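Local structure of NAD_Gly3P_dh, NAD-dependent glycerol-3-phosphate dehydrogenase (5OCM) at the interface of chains A and B. The protein reduces imines to amines as an NADPH-dependent imine reductase related to the beta-hydroxyacid dehydrogenases. Coordinates in Å, arbitrary orientation; residue numbers count along the deposited sequence, not the author numbering. Chains: chain A/B, NAD_Gly3P_dh, NAD-dependent glycerol-3-phosphate dehydrogenase.

The interface of chains A and B. Residues chain A 187, 190, 244-245, 248; chain B 171-172, 175, 178.
The indole of B:Trp178 meets A:Leu245 at its edge: methyl CD2 of the leucine lies in the plane of the ring, 3.9 Å from CZ3 on the six-membered side, so the indole is met edge-on rather than over a face. A:His244 meets chain B through its CB, which packs on CG1 of B:Val171. A:Leu245 reaches across with both methyls. Its CG stands anti to the backbone N (chi1 174°), which sends them forward onto the partner helix. CD2 reaches the bare backbone of B:Gly175, 3.6 Å from CA, while CD1 rests against the backbone carbonyl of B:Val171, 3.5 Å from O. An alanine here would probably open a gap over B:Gly175 and leave the edge of B:Trp178 without its packing partner. B:Val171 packs back against it, its CB sitting 3.8 Å from CA of A:Leu245. With CG1 anti to the carbonyl carbon (chi1 -59°), its branches part: CG1 goes to A:His244, and CG2 enters a corner formed by CD2 of A:Leu190 and the aliphatic CB and CG of A:Glu248, both side chains crossing the valine at about a right angle. Further along, the methyl of B:Ala172 lies 3.8 Å from CA of A:Gly187, a small side chain set against bare glycine backbone, which lets the two helices come close there. No polar pair bridges the patch; the grip is apolar packing. Helix 165-192 of chain B supplies one side, and helices 165-192 and 235-252 of chain A the other, within the two-fold homodimer interface, consistent with the intertwined helical dimers usual for imine reductases. B:Trp178 also lines the pocket for trifluoroacetophenone hydrate, which suggests that the subunit contact lies close to the active site.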
ATOM      1  N   GLY A 187      -8.707  -5.415  -6.806  1.00 15.79           N
ATOM      2  CA  GLY A 187      -9.841  -4.518  -6.580  1.00 16.48           C
ATOM      3  C   GLY A 187     -10.397  -3.942  -7.841  1.00 16.00           C
ATOM      4  O   GLY A 187     -11.630  -3.858  -8.003  1.00 17.46           O
ATOM      5  N   LEU A 190     -12.378  -6.641  -9.578  1.00 17.41           N
ATOM      6  CA  LEU A 190     -13.678  -6.804  -8.895  1.00 17.13           C
ATOM      7  C   LEU A 190     -14.629  -5.692  -9.250  1.00 17.58           C
ATOM      8  O   LEU A 190     -15.781  -5.948  -9.667  1.00 16.80           O
ATOM      9  CB  LEU A 190     -13.448  -6.843  -7.371  1.00 20.47           C
ATOM     10  CG  LEU A 190     -14.707  -7.003  -6.504  1.00 22.25           C
ATOM     11  CD1 LEU A 190     -15.532  -8.229  -6.872  1.00 26.35           C
ATOM     12  CD2 LEU A 190     -14.316  -7.161  -5.043  1.00 23.75           C
ATOM     13  N   HIS A 244     -15.866 -11.336   3.603  1.00 15.50           N
ATOM     14  CA  HIS A 244     -16.722 -10.572   2.692  1.00 15.86           C
ATOM     15  C   HIS A 244     -16.004 -10.388   1.342  1.00 18.10           C
ATOM     16  O   HIS A 244     -16.626 -10.508   0.286  1.00 17.87           O
ATOM     17  CB  HIS A 244     -17.122  -9.208   3.264  1.00 17.57           C
ATOM     18  CG  HIS A 244     -17.896  -9.303   4.527  1.00 19.54           C
ATOM     19  ND1 HIS A 244     -17.825  -8.368   5.533  1.00 19.79           N
ATOM     20  CD2 HIS A 244     -18.771 -10.242   4.945  1.00 19.00           C
ATOM     21  CE1 HIS A 244     -18.627  -8.737   6.527  1.00 19.14           C
ATOM     22  NE2 HIS A 244     -19.220  -9.860   6.187  1.00 21.02           N
ATOM     23  N   LEU A 245     -14.697 -10.063   1.393  1.00 15.22           N
ATOM     24  CA  LEU A 245     -13.943  -9.887   0.138  1.00 16.30           C
ATOM     25  C   LEU A 245     -13.874 -11.184  -0.665  1.00 16.01           C
ATOM     26  O   LEU A 245     -14.062 -11.166  -1.870  1.00 15.86           O
ATOM     27  CB  LEU A 245     -12.530  -9.324   0.423  1.00 16.49           C
ATOM     28  CG  LEU A 245     -11.583  -9.216  -0.769  1.00 15.56           C
ATOM     29  CD1 LEU A 245     -12.183  -8.387  -1.900  1.00 16.16           C
ATOM     30  CD2 LEU A 245     -10.264  -8.636  -0.284  1.00 16.70           C
ATOM     31  N   GLU A 248     -17.474 -11.786  -2.072  1.00 17.14           N
ATOM     32  CA  GLU A 248     -17.718 -10.837  -3.157  1.00 17.43           C
ATOM     33  C   GLU A 248     -16.938 -11.196  -4.423  1.00 17.49           C
ATOM     34  O   GLU A 248     -17.494 -11.146  -5.552  1.00 19.67           O
ATOM     35  CB  GLU A 248     -17.401  -9.394  -2.685  1.00 17.19           C
ATOM     36  CG  GLU A 248     -17.988  -8.320  -3.597  1.00 20.58           C
ATOM     37  CD  GLU A 248     -19.541  -8.206  -3.425  1.00 25.20           C
ATOM     38  OE1 GLU A 248     -20.056  -8.392  -2.318  1.00 28.29           O
ATOM     39  OE2 GLU A 248     -20.241  -7.975  -4.470  1.00 26.64           O
TER
ATOM     40  N   VAL B 171     -14.927  -3.656   0.134  1.00 14.37           N
ATOM     41  CA  VAL B 171     -14.088  -4.853   0.180  1.00 15.83           C
ATOM     42  C   VAL B 171     -12.877  -4.732  -0.733  1.00 14.94           C
ATOM     43  O   VAL B 171     -11.778  -5.215  -0.389  1.00 14.02           O
ATOM     44  CB  VAL B 171     -14.860  -6.155  -0.066  1.00 17.58           C
ATOM     45  CG1 VAL B 171     -15.952  -6.295   1.009  1.00 18.74           C
ATOM     46  CG2 VAL B 171     -15.420  -6.217  -1.476  1.00 18.22           C
ATOM     47  N   ALA B 172     -13.038  -4.071  -1.868  1.00 14.19           N
ATOM     48  CA  ALA B 172     -11.914  -3.819  -2.787  1.00 13.61           C
ATOM     49  C   ALA B 172     -10.835  -2.984  -2.080  1.00 13.27           C
ATOM     50  O   ALA B 172      -9.641  -3.319  -2.133  1.00 14.97           O
ATOM     51  CB  ALA B 172     -12.376  -3.141  -4.059  1.00 13.99           C
ATOM     52  N   GLY B 175      -9.059  -4.964   0.809  1.00 11.76           N
ATOM     53  CA  GLY B 175      -8.015  -5.813   0.221  1.00 14.09           C
ATOM     54  C   GLY B 175      -6.678  -5.137   0.124  1.00 12.45           C
ATOM     55  O   GLY B 175      -5.629  -5.756   0.417  1.00 12.06           O
ATOM     56  N   TRP B 178      -4.985  -4.946   3.572  1.00 12.33           N
ATOM     57  CA  TRP B 178      -4.249  -6.184   3.985  1.00 12.78           C
ATOM     58  C   TRP B 178      -2.998  -6.377   3.159  1.00 12.93           C
ATOM     59  O   TRP B 178      -1.967  -6.802   3.696  1.00 11.78           O
ATOM     60  CB  TRP B 178      -5.143  -7.436   4.000  1.00 13.56           C
ATOM     61  CG  TRP B 178      -6.310  -7.278   4.949  1.00 13.33           C
ATOM     62  CD1 TRP B 178      -6.255  -6.967   6.270  1.00 12.50           C
ATOM     63  CD2 TRP B 178      -7.689  -7.380   4.620  1.00 12.96           C
ATOM     64  NE1 TRP B 178      -7.492  -6.860   6.778  1.00 13.35           N
ATOM     65  CE2 TRP B 178      -8.407  -7.081   5.788  1.00 13.81           C
ATOM     66  CE3 TRP B 178      -8.379  -7.669   3.443  1.00 13.10           C
ATOM     67  CZ2 TRP B 178      -9.798  -7.062   5.815  1.00 14.73           C
ATOM     68  CZ3 TRP B 178      -9.746  -7.648   3.477  1.00 14.03           C
ATOM     69  CH2 TRP B 178     -10.437  -7.340   4.645  1.00 14.80           C
TER